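Enoyl-CoA hydratase subunit II (Geobacillus kaustophilus, PDB 2EJ5) probably catalyses the addition of water to the double bond of enoyl-CoA thioesters, most likely in the breakdown of phenylacetic acid. Local coordinates at residues Ile204-Arg209 against Arg231-Thr236; His239-Lys244 against Pro252-Asn257; Ala38-Gly43 against Met87-His92. All coordinates share one frame; numbering follows the deposited sequence. Where two conformers were deposited one is given.

Contact 1: residues Ile204-Arg209 against Arg231-Thr236; sequences IGLIKR and RIAGLT
L206 makes most of the apolar contact here, and one of its methyls does the touching. CD1 drops into the dip between I232 and A233: it lies 3.9 Å from I232 CG2 and the same 3.9 Å from A233 CB. It also reaches the backbone, with L206 CD1 only 3.7 Å from A233 N. A233 carries only a CB, and the L206 methyl lies against both that atom and the backbone N behind it. On the other side I232 places CG2 anti to its backbone N (with CG1 beside the N, chi1 -56°), which leaves that methyl next to L206 CD1. CD1 of I232, beyond CG1, is the atom that reaches R209.

The second kind of contact is apolar against charged. I232 CD1 comes within 4.2 Å of R209 NH1, approaching the guanidinium obliquely, the two side chains running at about a right angle. The bend at chi3 (-60°) turns the guanidinium back toward the preceding turn, where L206 CD2 lies against one of its faces, offset toward the rim and 3.5 Å above the plane. The charge is answered outside the contact, by a salt bridge from R209 NE to E94. No hydrogen bond links the two segments.

The helix segments are antiparallel, at 175°, with axes 10.5 Å apart. They belong to helices 201-216 and 219-235, the hairpin of the C-terminal helical region of the crotonase fold. A second subunit closes in on the same surface, its V137 on L206 and its G135 on A233, while on another side of its helix K208 NZ forms a salt bridge with D117 and a hydrogen bond to the backbone O of K95.

Contact 2: residues His239-Lys244 against Pro252-Asn257; sequences HREGVK and PLFQGN
This is a surface contact between a helix and the chain end that folds back along it: E241 and G242, on helix 237-246, meet P252, L253 and F254 in the C-terminal tail. Its one hydrogen bond runs from L253 N to E241 OE2, short at 2.6 Å and nearly straight at 175°, using the anti lone pair of the carboxylate oxygen. E241 gets there by setting CG anti to its backbone N and then bending at chi2 (73°), which turns OE2 to the backbone N of L253; E241 CG is 3.2 Å from L253 O. R250 NH1 forms a salt bridge to the same OE2, which probably favours the ionised carboxylate.

Beside this, the F254 ring presents its edge to G242. With no side chain at G242, F254 CE1 comes to 3.9 Å from both G242 N and G242 CA, the N lying near the ring plane. D238 accepts from Q255 N and G256 N, holding the next part of the tail, and H133 of the second subunit packs on F254. Here the C-terminal tail doubles back over the last helix of a crotonase fold, beside a subunit interface.

Contact 3: residues Ala38-Gly43 against Met87-His92; sequences ALKQAG and MKALHH
L39 sets CG anti to its carbonyl carbon (chi1 -69°) and continues extended at chi2, which carries CD1 straight across to the helix of A89 and L90. L90 does the reverse, with CG anti to its backbone N, which takes its branch off toward helix 108-115 and leaves CB and the backbone N facing L39.

The meeting is apolar. L39 CD1 sits 3.7 Å from L90 CB and 3.7 Å from L90 N, nestling against the backbone turn. A89 CB is touched by both L39 CD1 and K40 CG, each at 4.2 Å. In that way the aliphatic root of the lysine extends the hydrophobic patch outward to the exposed edge. No hydrogen bond spans the two segments, and alanine lets L39 and A89 bring their CA atoms to 6.4 Å.

Within 87-92, the last turn of its helix carries an extra bond. H92 ND1 donates to K88 O at 2.6 Å, with an N-H...O angle of 149°; H92 N reaches the same oxygen from the opposite face of its carbonyl plane. One residue thus holds K88 O twice, and the side-chain bond restrains the ring's rotation.

The two helix segments run nearly parallel, crossing at 22° with axes 9.3 Å apart. Helices 29-44 and 75-92 are successive crossovers on the six-stranded sheet, linking parallel strands 13-18, 50-55 and 97-101. L39 also rests on L16 of strand 13-18, L90 packs on L112 and A115 of helix 108-115, and on the outer side H91 stacks on F219 of the third subunit.

In the fold
Contact 3 lies deepest, its centre about 10 Å from the centre of the chain, between two helices of the crotonase core, though only partly buried; the centre of contact 1, about 19 Å out, joins helices of the C-terminal region, and that of contact 2, about 25 Å out, is on the surface. The two helix pairs are held by leucine methyls without cross-hydrogen bonds, antiparallel in contact 1 and nearly parallel in contact 3, whereas contact 2 combines a carboxylate-to-backbone hydrogen bond with an aromatic ring against a glycine. Contacts 1 and 2 touch, because helix 219-235 leads directly into helix 237-246, and both meet the second subunit. Contact 3 faces the third.

Contact 1: residues Ile204-Arg209 against Arg231-Thr236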
ATOM      1  N   ILE A 204      12.608   1.714 -18.910  1.00 13.69           N
ATOM      2  CA  ILE A 204      12.716   1.273 -17.491  1.00 13.24           C
ATOM      3  C   ILE A 204      13.074   2.470 -16.590  1.00 14.54           C
ATOM      4  O   ILE A 204      12.539   2.615 -15.502  1.00 14.46           O
ATOM      5  CB  ILE A 204      13.741   0.130 -17.301  1.00 13.00           C
ATOM      6  CG1 ILE A 204      13.227  -1.161 -18.006  1.00 10.53           C
ATOM      7  CG2 ILE A 204      14.000  -0.152 -15.787  1.00 12.09           C
ATOM      8  CD1 ILE A 204      14.305  -2.255 -18.070  1.00 12.31           C
ATOM      9  N   GLY A 205      13.986   3.323 -17.042  1.00 14.57           N
ATOM     10  CA  GLY A 205      14.321   4.525 -16.239  1.00 14.38           C
ATOM     11  C   GLY A 205      13.139   5.468 -16.065  1.00 14.18           C
ATOM     12  O   GLY A 205      12.916   6.019 -14.959  1.00 15.97           O
ATOM     13  N   LEU A 206      12.368   5.651 -17.130  1.00 13.84           N
ATOM     14  CA  LEU A 206      11.171   6.490 -17.110  1.00 13.06           C
ATOM     15  C   LEU A 206      10.055   5.905 -16.225  1.00 13.62           C
ATOM     16  O   LEU A 206       9.300   6.632 -15.561  1.00 13.62           O
ATOM     17  CB  LEU A 206      10.677   6.686 -18.554  1.00 13.79           C
ATOM     18  CG  LEU A 206      11.543   7.650 -19.429  1.00 16.45           C
ATOM     19  CD1 LEU A 206      11.128   7.635 -20.860  1.00 16.17           C
ATOM     20  CD2 LEU A 206      11.607   9.076 -18.908  1.00 16.27           C
ATOM     21  N   ILE A 207       9.932   4.584 -16.208  1.00 11.83           N
ATOM     22  CA  ILE A 207       8.959   4.010 -15.275  0.50 12.43           C
ATOM     23  C   ILE A 207       9.399   4.201 -13.808  1.00 12.49           C
ATOM     24  O   ILE A 207       8.542   4.499 -12.930  1.00 12.58           O
ATOM     25  CB  ILE A 207       8.553   2.545 -15.603  0.50 12.82           C
ATOM     26  CG1 ILE A 207       9.540   1.557 -15.032  0.50 13.37           C
ATOM     27  CG2 ILE A 207       8.215   2.346 -17.069  0.50 10.96           C
ATOM     28  CD1 ILE A 207       9.052   1.064 -13.679  0.50 14.66           C
ATOM     29  N   LYS A 208      10.690   4.086 -13.523  1.00 12.71           N
ATOM     30  CA  LYS A 208      11.169   4.419 -12.187  1.00 12.67           C
ATOM     31  C   LYS A 208      10.916   5.897 -11.854  1.00 13.06           C
ATOM     32  O   LYS A 208      10.598   6.244 -10.703  1.00 12.48           O
ATOM     33  CB  LYS A 208      12.655   4.088 -12.085  1.00 12.65           C
ATOM     34  CG  LYS A 208      12.925   2.621 -11.916  1.00 12.26           C
ATOM     35  CD  LYS A 208      14.409   2.307 -11.905  1.00 12.32           C
ATOM     36  CE  LYS A 208      15.087   2.782 -10.563  1.00 13.74           C
ATOM     37  NZ  LYS A 208      16.251   1.916 -10.114  1.00 14.02           N
ATOM     38  N   ARG A 209      11.076   6.758 -12.849  1.00 12.59           N
ATOM     39  CA  ARG A 209      10.812   8.192 -12.667  1.00 13.64           C
ATOM     40  C   ARG A 209       9.337   8.377 -12.318  1.00 13.94           C
ATOM     41  O   ARG A 209       8.991   9.101 -11.354  1.00 14.54           O
ATOM     42  CB  ARG A 209      11.175   8.989 -13.934  1.00 13.54           C
ATOM     43  CG  ARG A 209      11.186  10.511 -13.743  1.00 13.23           C
ATOM     44  CD  ARG A 209      11.590  11.266 -15.049  1.00 14.92           C
ATOM     45  NE  ARG A 209      12.933  10.895 -15.522  1.00 14.77           N
ATOM     46  CZ  ARG A 209      13.452  11.324 -16.676  1.00 17.82           C
ATOM     47  NH1 ARG A 209      12.752  12.130 -17.457  1.00 18.47           N
ATOM     48  NH2 ARG A 209      14.666  10.940 -17.076  1.00 18.69           N
ATOM     49  N   ARG A 231       6.222  10.842 -24.281  1.00 18.54           N
ATOM     50  CA  ARG A 231       6.769  11.576 -25.452  1.00 18.54           C
ATOM     51  C   ARG A 231       8.216  11.180 -25.616  1.00 17.58           C
ATOM     52  O   ARG A 231       8.625  10.789 -26.716  1.00 17.88           O
ATOM     53  CB  ARG A 231       6.594  13.105 -25.317  1.00 18.41           C
ATOM     54  CG  ARG A 231       7.123  13.932 -26.492  1.00 19.30           C
ATOM     55  CD  ARG A 231       7.284  15.396 -26.147  1.00 19.90           C
ATOM     56  NE  ARG A 231       8.366  15.614 -25.179  1.00 21.16           N
ATOM     57  CZ  ARG A 231       9.661  15.726 -25.478  1.00 23.41           C
ATOM     58  NH1 ARG A 231      10.081  15.662 -26.744  1.00 24.51           N
ATOM     59  NH2 ARG A 231      10.545  15.904 -24.490  1.00 23.13           N
ATOM     60  N   ILE A 232       8.958  11.189 -24.513  1.00 17.63           N
ATOM     61  CA  ILE A 232      10.360  10.710 -24.497  1.00 18.51           C
ATOM     62  C   ILE A 232      10.521   9.224 -24.910  1.00 19.56           C
ATOM     63  O   ILE A 232      11.333   8.919 -25.800  1.00 17.53           O
ATOM     64  CB  ILE A 232      11.104  10.970 -23.132  1.00 18.43           C
ATOM     65  CG1 ILE A 232      11.074  12.469 -22.754  1.00 19.49           C
ATOM     66  CG2 ILE A 232      12.557  10.421 -23.171  1.00 18.35           C
ATOM     67  CD1 ILE A 232      11.146  12.778 -21.239  1.00 19.97           C
ATOM     68  N   ALA A 233       9.765   8.303 -24.288  1.00 17.98           N
ATOM     69  CA  ALA A 233       9.965   6.899 -24.638  1.00 18.96           C
ATOM     70  C   ALA A 233       9.657   6.700 -26.121  1.00 19.14           C
ATOM     71  O   ALA A 233      10.306   5.897 -26.789  1.00 19.23           O
ATOM     72  CB  ALA A 233       9.093   5.950 -23.750  1.00 18.08           C
ATOM     73  N   GLY A 234       8.703   7.477 -26.620  1.00 18.90           N
ATOM     74  CA  GLY A 234       8.210   7.338 -27.966  1.00 21.12           C
ATOM     75  C   GLY A 234       9.210   7.742 -29.038  1.00 22.17           C
ATOM     76  O   GLY A 234       9.076   7.316 -30.168  1.00 23.76           O
ATOM     77  N   LEU A 235      10.207   8.541 -28.664  1.00 22.26           N
ATOM     78  CA  LEU A 235      11.180   9.083 -29.592  1.00 23.38           C
ATOM     79  C   LEU A 235      12.377   8.167 -29.691  1.00 23.81           C
ATOM     80  O   LEU A 235      13.200   8.309 -30.584  1.00 24.72           O
ATOM     81  CB  LEU A 235      11.635  10.476 -29.123  1.00 23.51           C
ATOM     82  CG  LEU A 235      10.678  11.634 -29.420  1.00 23.79           C
ATOM     83  CD1 LEU A 235      11.117  12.855 -28.616  1.00 24.89           C
ATOM     84  CD2 LEU A 235      10.688  11.935 -30.943  1.00 27.05           C
ATOM     85  N   THR A 236      12.431   7.209 -28.768  1.00 22.98           N
ATOM     86  CA  THR A 236      13.557   6.371 -28.501  1.00 23.33           C
ATOM     87  C   THR A 236      13.751   5.346 -29.656  1.00 24.10           C
ATOM     88  O   THR A 236      12.795   5.008 -30.379  1.00 23.82           O
ATOM     89  CB  THR A 236      13.237   5.725 -27.111  1.00 24.09           C
ATOM     90  OG1 THR A 236      14.228   5.996 -26.103  1.00 25.39           O
ATOM     91  CG2 THR A 236      12.791   4.284 -27.193  1.00 20.16           C
TER

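Contact 2: residues His239-Lys244 against Pro252-Asn257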
ATOM      1  N   HIS A 239      11.789   2.011 -28.978  1.00 23.49           N
ATOM      2  CA  HIS A 239      10.379   2.018 -29.324  1.00 23.34           C
ATOM      3  C   HIS A 239      10.163   1.615 -30.793  1.00 25.81           C
ATOM      4  O   HIS A 239       9.282   0.787 -31.082  1.00 25.75           O
ATOM      5  CB  HIS A 239       9.738   3.393 -29.047  1.00 22.37           C
ATOM      6  CG  HIS A 239       8.343   3.529 -29.571  1.00 20.84           C
ATOM      7  ND1 HIS A 239       7.377   2.561 -29.379  1.00 20.79           N
ATOM      8  CD2 HIS A 239       7.746   4.521 -30.267  1.00 21.51           C
ATOM      9  CE1 HIS A 239       6.244   2.953 -29.937  1.00 21.16           C
ATOM     10  NE2 HIS A 239       6.438   4.144 -30.474  1.00 23.24           N
ATOM     11  N   ARG A 240      10.907   2.247 -31.715  1.00 26.58           N
ATOM     12  CA  ARG A 240      10.763   1.887 -33.138  1.00 28.55           C
ATOM     13  C   ARG A 240      11.251   0.462 -33.465  1.00 27.67           C
ATOM     14  O   ARG A 240      10.661  -0.190 -34.289  1.00 27.87           O
ATOM     15  CB  ARG A 240      11.300   2.957 -34.085  1.00 28.13           C
ATOM     16  CG  ARG A 240      12.742   3.354 -33.914  1.00 31.67           C
ATOM     17  CD  ARG A 240      13.114   4.426 -34.996  1.00 31.80           C
ATOM     18  NE  ARG A 240      12.780   5.762 -34.531  1.00 36.24           N
ATOM     19  CZ  ARG A 240      13.614   6.521 -33.820  1.00 37.20           C
ATOM     20  NH1 ARG A 240      14.822   6.082 -33.507  1.00 35.55           N
ATOM     21  NH2 ARG A 240      13.236   7.723 -33.421  1.00 41.04           N
ATOM     22  N   GLU A 241      12.263  -0.044 -32.773  1.00 27.85           N
ATOM     23  CA  GLU A 241      12.563  -1.501 -32.846  1.00 29.33           C
ATOM     24  C   GLU A 241      11.392  -2.389 -32.348  1.00 30.30           C
ATOM     25  O   GLU A 241      11.026  -3.378 -32.998  1.00 30.53           O
ATOM     26  CB  GLU A 241      13.872  -1.829 -32.123  1.00 28.92           C
ATOM     27  CG  GLU A 241      14.150  -3.294 -31.904  1.00 30.22           C
ATOM     28  CD  GLU A 241      14.549  -4.081 -33.172  1.00 31.29           C
ATOM     29  OE1 GLU A 241      14.613  -3.497 -34.279  1.00 32.56           O
ATOM     30  OE2 GLU A 241      14.779  -5.300 -33.044  1.00 29.71           O
ATOM     31  N   GLY A 242      10.775  -2.012 -31.232  1.00 30.73           N
ATOM     32  CA  GLY A 242       9.660  -2.777 -30.660  1.00 31.69           C
ATOM     33  C   GLY A 242       8.465  -2.869 -31.579  1.00 33.20           C
ATOM     34  O   GLY A 242       7.827  -3.918 -31.665  1.00 32.01           O
ATOM     35  N   VAL A 243       8.172  -1.772 -32.272  1.00 35.14           N
ATOM     36  CA  VAL A 243       7.057  -1.740 -33.219  1.00 38.51           C
ATOM     37  C   VAL A 243       7.388  -2.507 -34.513  1.00 40.64           C
ATOM     38  O   VAL A 243       6.549  -3.230 -35.013  1.00 41.84           O
ATOM     39  CB  VAL A 243       6.592  -0.301 -33.549  1.00 38.13           C
ATOM     40  CG1 VAL A 243       5.447  -0.346 -34.542  1.00 38.69           C
ATOM     41  CG2 VAL A 243       6.128   0.420 -32.286  1.00 37.57           C
ATOM     42  N   LYS A 244       8.600  -2.351 -35.030  1.00 43.72           N
ATOM     43  CA  LYS A 244       9.054  -3.092 -36.212  1.00 46.70           C
ATOM     44  C   LYS A 244       9.169  -4.609 -35.968  1.00 48.65           C
ATOM     45  O   LYS A 244       9.116  -5.390 -36.918  1.00 49.11           O
ATOM     46  CB  LYS A 244      10.405  -2.566 -36.709  1.00 47.18           C
ATOM     47  CG  LYS A 244      10.422  -1.131 -37.250  1.00 48.58           C
ATOM     48  CD  LYS A 244       9.619  -0.954 -38.538  1.00 51.54           C
ATOM     49  CE  LYS A 244       9.919   0.388 -39.223  1.00 51.59           C
ATOM     50  NZ  LYS A 244       9.181   1.559 -38.621  1.00 53.59           N
ATOM     51  N   PRO A 252      12.352  -8.658 -30.680  1.00 38.12           N
ATOM     52  CA  PRO A 252      12.959  -7.322 -30.746  1.00 35.92           C
ATOM     53  C   PRO A 252      14.381  -7.344 -30.226  1.00 33.47           C
ATOM     54  O   PRO A 252      14.668  -8.069 -29.281  1.00 33.85           O
ATOM     55  CB  PRO A 252      12.064  -6.490 -29.811  1.00 36.13           C
ATOM     56  CG  PRO A 252      11.529  -7.503 -28.816  1.00 36.73           C
ATOM     57  CD  PRO A 252      11.305  -8.739 -29.642  1.00 37.92           C
ATOM     58  N   LEU A 253      15.276  -6.570 -30.825  1.00 31.21           N
ATOM     59  CA  LEU A 253      16.591  -6.386 -30.229  1.00 29.70           C
ATOM     60  C   LEU A 253      16.792  -4.945 -29.729  1.00 27.71           C
ATOM     61  O   LEU A 253      16.948  -4.004 -30.519  1.00 25.92           O
ATOM     62  CB  LEU A 253      17.714  -6.835 -31.182  1.00 30.47           C
ATOM     63  CG  LEU A 253      19.189  -6.759 -30.795  1.00 31.16           C
ATOM     64  CD1 LEU A 253      19.534  -7.497 -29.486  1.00 35.16           C
ATOM     65  CD2 LEU A 253      19.982  -7.378 -31.953  1.00 32.48           C
ATOM     66  N   PHE A 254      16.830  -4.801 -28.408  1.00 24.96           N
ATOM     67  CA  PHE A 254      16.855  -3.476 -27.772  1.00 23.09           C
ATOM     68  C   PHE A 254      18.268  -3.037 -27.395  1.00 23.35           C
ATOM     69  O   PHE A 254      19.117  -3.861 -27.021  1.00 21.87           O
ATOM     70  CB  PHE A 254      15.963  -3.475 -26.511  1.00 22.23           C
ATOM     71  CG  PHE A 254      14.494  -3.725 -26.783  1.00 19.16           C
ATOM     72  CD1 PHE A 254      13.788  -2.931 -27.658  1.00 18.18           C
ATOM     73  CD2 PHE A 254      13.814  -4.758 -26.122  1.00 18.69           C
ATOM     74  CE1 PHE A 254      12.443  -3.157 -27.900  1.00 19.38           C
ATOM     75  CE2 PHE A 254      12.462  -4.985 -26.363  1.00 18.30           C
ATOM     76  CZ  PHE A 254      11.775  -4.181 -27.232  1.00 18.97           C
ATOM     77  N   GLN A 255      18.509  -1.733 -27.466  1.00 23.36           N
ATOM     78  CA  GLN A 255      19.806  -1.200 -27.147  1.00 26.27           C
ATOM     79  C   GLN A 255      19.839  -0.327 -25.899  1.00 25.61           C
ATOM     80  O   GLN A 255      20.911  -0.097 -25.369  1.00 24.97           O
ATOM     81  CB  GLN A 255      20.414  -0.441 -28.355  1.00 25.89           C
ATOM     82  CG  GLN A 255      20.722  -1.386 -29.502  1.00 30.64           C
ATOM     83  CD  GLN A 255      21.316  -0.696 -30.734  1.00 31.10           C
ATOM     84  OE1 GLN A 255      21.257   0.543 -30.880  1.00 38.97           O
ATOM     85  NE2 GLN A 255      21.874  -1.509 -31.643  1.00 36.22           N
ATOM     86  N   GLY A 256      18.678   0.103 -25.400  1.00 26.29           N
ATOM     87  CA  GLY A 256      18.649   0.994 -24.234  1.00 26.74           C
ATOM     88  C   GLY A 256      18.654   2.483 -24.555  1.00 27.62           C
ATOM     89  O   GLY A 256      18.889   3.316 -23.674  1.00 28.20           O
ATOM     90  N   ASN A 257      18.396   2.832 -25.810  1.00 27.62           N
ATOM     91  CA  ASN A 257      18.224   4.241 -26.199  1.00 28.87           C
ATOM     92  C   ASN A 257      17.218   4.336 -27.299  1.00 28.60           C
ATOM     93  O   ASN A 257      17.020   5.434 -27.862  1.00 29.43           O
ATOM     94  CB  ASN A 257      19.542   4.837 -26.697  1.00 29.14           C
ATOM     95  CG  ASN A 257      20.221   3.952 -27.703  1.00 31.97           C
ATOM     96  OD1 ASN A 257      19.598   3.508 -28.695  1.00 34.56           O
ATOM     97  ND2 ASN A 257      21.502   3.652 -27.450  1.00 34.20           N
ATOM     98  OXT ASN A 257      16.626   3.301 -27.635  1.00 27.20           O
TER

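Contact 3: residues Ala38-Gly43 against Met87-His92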
ATOM      1  N   ALA A  38      29.925   4.756  -7.347  1.00 21.38           N
ATOM      2  CA  ALA A  38      29.698   3.630  -8.255  1.00 22.54           C
ATOM      3  C   ALA A  38      28.281   3.718  -8.851  1.00 22.42           C
ATOM      4  O   ALA A  38      28.101   3.510 -10.041  1.00 22.30           O
ATOM      5  CB  ALA A  38      29.870   2.335  -7.508  1.00 21.79           C
ATOM      6  N   LEU A  39      27.276   4.051  -8.016  1.00 22.50           N
ATOM      7  CA  LEU A  39      25.898   4.179  -8.522  1.00 20.94           C
ATOM      8  C   LEU A  39      25.798   5.283  -9.515  1.00 21.58           C
ATOM      9  O   LEU A  39      25.106   5.164 -10.498  1.00 20.32           O
ATOM     10  CB  LEU A  39      24.876   4.409  -7.406  1.00 21.11           C
ATOM     11  CG  LEU A  39      24.628   3.240  -6.454  1.00 21.68           C
ATOM     12  CD1 LEU A  39      23.708   3.696  -5.324  1.00 23.45           C
ATOM     13  CD2 LEU A  39      24.131   1.924  -7.158  1.00 19.11           C
ATOM     14  N   LYS A  40      26.505   6.386  -9.267  1.00 22.71           N
ATOM     15  CA  LYS A  40      26.438   7.524 -10.176  1.00 24.55           C
ATOM     16  C   LYS A  40      27.177   7.159 -11.477  1.00 23.82           C
ATOM     17  O   LYS A  40      26.746   7.540 -12.552  1.00 24.36           O
ATOM     18  CB  LYS A  40      27.019   8.802  -9.510  1.00 25.59           C
ATOM     19  CG  LYS A  40      26.243   9.293  -8.254  1.00 27.55           C
ATOM     20  CD  LYS A  40      26.978  10.433  -7.528  1.00 26.58           C
ATOM     21  CE  LYS A  40      26.107  11.075  -6.415  1.00 28.98           C
ATOM     22  NZ  LYS A  40      26.779  12.227  -5.636  1.00 34.18           N
ATOM     23  N   GLN A  41      28.247   6.386 -11.348  1.00 24.64           N
ATOM     24  CA  GLN A  41      29.045   5.867 -12.483  1.00 26.96           C
ATOM     25  C   GLN A  41      28.131   5.010 -13.385  1.00 25.78           C
ATOM     26  O   GLN A  41      27.933   5.313 -14.570  1.00 24.38           O
ATOM     27  CB  GLN A  41      30.197   5.031 -11.919  1.00 26.92           C
ATOM     28  CG  GLN A  41      31.304   4.551 -12.885  1.00 29.93           C
ATOM     29  CD  GLN A  41      32.594   4.117 -12.121  1.00 31.62           C
ATOM     30  OE1 GLN A  41      32.704   4.290 -10.883  1.00 35.30           O
ATOM     31  NE2 GLN A  41      33.573   3.547 -12.863  1.00 34.68           N
ATOM     32  N   ALA A  42      27.532   3.983 -12.776  1.00 25.23           N
ATOM     33  CA  ALA A  42      26.553   3.129 -13.475  1.00 24.74           C
ATOM     34  C   ALA A  42      25.444   3.913 -14.155  1.00 24.59           C
ATOM     35  O   ALA A  42      25.084   3.629 -15.299  1.00 25.00           O
ATOM     36  CB  ALA A  42      25.986   2.089 -12.508  1.00 25.49           C
ATOM     37  N   GLY A  43      24.911   4.926 -13.473  1.00 23.93           N
ATOM     38  CA  GLY A  43      23.902   5.795 -14.072  1.00 23.83           C
ATOM     39  C   GLY A  43      24.399   6.579 -15.286  1.00 24.09           C
ATOM     40  O   GLY A  43      23.628   6.837 -16.204  1.00 23.27           O
ATOM     41  N   MET A  87      21.803   6.836  -0.447  1.00 18.77           N
ATOM     42  CA  MET A  87      20.388   6.539  -0.682  1.00 19.25           C
ATOM     43  C   MET A  87      19.778   7.469  -1.704  1.00 19.78           C
ATOM     44  O   MET A  87      18.915   7.043  -2.470  1.00 20.61           O
ATOM     45  CB  MET A  87      19.586   6.481   0.651  1.00 19.07           C
ATOM     46  CG  MET A  87      20.173   5.442   1.698  1.00 17.08           C
ATOM     47  SD  MET A  87      20.470   3.736   1.143  1.00 14.63           S
ATOM     48  CE  MET A  87      18.798   3.263   0.698  1.00 16.00           C
ATOM     49  N   LYS A  88      20.236   8.722  -1.779  1.00 20.09           N
ATOM     50  CA  LYS A  88      19.741   9.631  -2.828  1.00 20.81           C
ATOM     51  C   LYS A  88      20.245   9.211  -4.195  1.00 20.89           C
ATOM     52  O   LYS A  88      19.497   9.276  -5.174  1.00 20.22           O
ATOM     53  CB  LYS A  88      20.139  11.092  -2.583  1.00 21.51           C
ATOM     54  CG  LYS A  88      19.544  11.661  -1.314  1.00 24.05           C
ATOM     55  CD  LYS A  88      19.868  13.121  -1.192  1.00 25.91           C
ATOM     56  CE  LYS A  88      18.966  13.725  -0.168  1.00 30.49           C
ATOM     57  NZ  LYS A  88      19.531  15.030   0.331  1.00 30.51           N
ATOM     58  N   ALA A  89      21.521   8.795  -4.272  1.00 21.09           N
ATOM     59  CA  ALA A  89      22.045   8.275  -5.546  1.00 21.42           C
ATOM     60  C   ALA A  89      21.219   7.058  -5.993  1.00 20.53           C
ATOM     61  O   ALA A  89      20.834   6.960  -7.147  1.00 21.90           O
ATOM     62  CB  ALA A  89      23.540   7.883  -5.436  1.00 19.85           C
ATOM     63  N   LEU A  90      20.972   6.124  -5.087  1.00 21.03           N
ATOM     64  CA  LEU A  90      20.172   4.937  -5.453  1.00 19.20           C
ATOM     65  C   LEU A  90      18.791   5.361  -5.883  1.00 19.40           C
ATOM     66  O   LEU A  90      18.267   4.896  -6.885  1.00 19.09           O
ATOM     67  CB  LEU A  90      20.132   3.933  -4.302  1.00 19.77           C
ATOM     68  CG  LEU A  90      19.422   2.581  -4.457  1.00 20.11           C
ATOM     69  CD1 LEU A  90      19.895   1.817  -5.730  1.00 19.65           C
ATOM     70  CD2 LEU A  90      19.631   1.737  -3.174  1.00 18.12           C
ATOM     71  N   HIS A  91      18.196   6.271  -5.130  1.00 19.53           N
ATOM     72  CA  HIS A  91      16.794   6.642  -5.330  1.00 19.94           C
ATOM     73  C   HIS A  91      16.617   7.360  -6.665  1.00 20.96           C
ATOM     74  O   HIS A  91      15.591   7.215  -7.315  1.00 20.42           O
ATOM     75  CB  HIS A  91      16.326   7.484  -4.117  1.00 19.35           C
ATOM     76  CG  HIS A  91      14.891   7.895  -4.165  1.00 18.47           C
ATOM     77  ND1 HIS A  91      14.462   9.002  -4.855  1.00 19.59           N
ATOM     78  CD2 HIS A  91      13.777   7.326  -3.642  1.00 20.10           C
ATOM     79  CE1 HIS A  91      13.151   9.119  -4.734  1.00 19.84           C
ATOM     80  NE2 HIS A  91      12.710   8.116  -4.007  1.00 21.00           N
ATOM     81  N   HIS A  92      17.633   8.104  -7.105  1.00 21.49           N
ATOM     82  CA  HIS A  92      17.540   8.801  -8.384  1.00 22.74           C
ATOM     83  C   HIS A  92      18.092   7.996  -9.565  1.00 21.51           C
ATOM     84  O   HIS A  92      17.901   8.395 -10.673  1.00 21.99           O
ATOM     85  CB  HIS A  92      18.201  10.190  -8.328  1.00 24.02           C
ATOM     86  CG  HIS A  92      17.567  11.123  -7.333  1.00 29.26           C
ATOM     87  ND1 HIS A  92      17.621  10.912  -5.969  1.00 33.40           N
ATOM     88  CD2 HIS A  92      16.892  12.288  -7.504  1.00 34.86           C
ATOM     89  CE1 HIS A  92      16.994  11.892  -5.344  1.00 35.89           C
ATOM     90  NE2 HIS A  92      16.550  12.746  -6.251  1.00 36.15           N
TER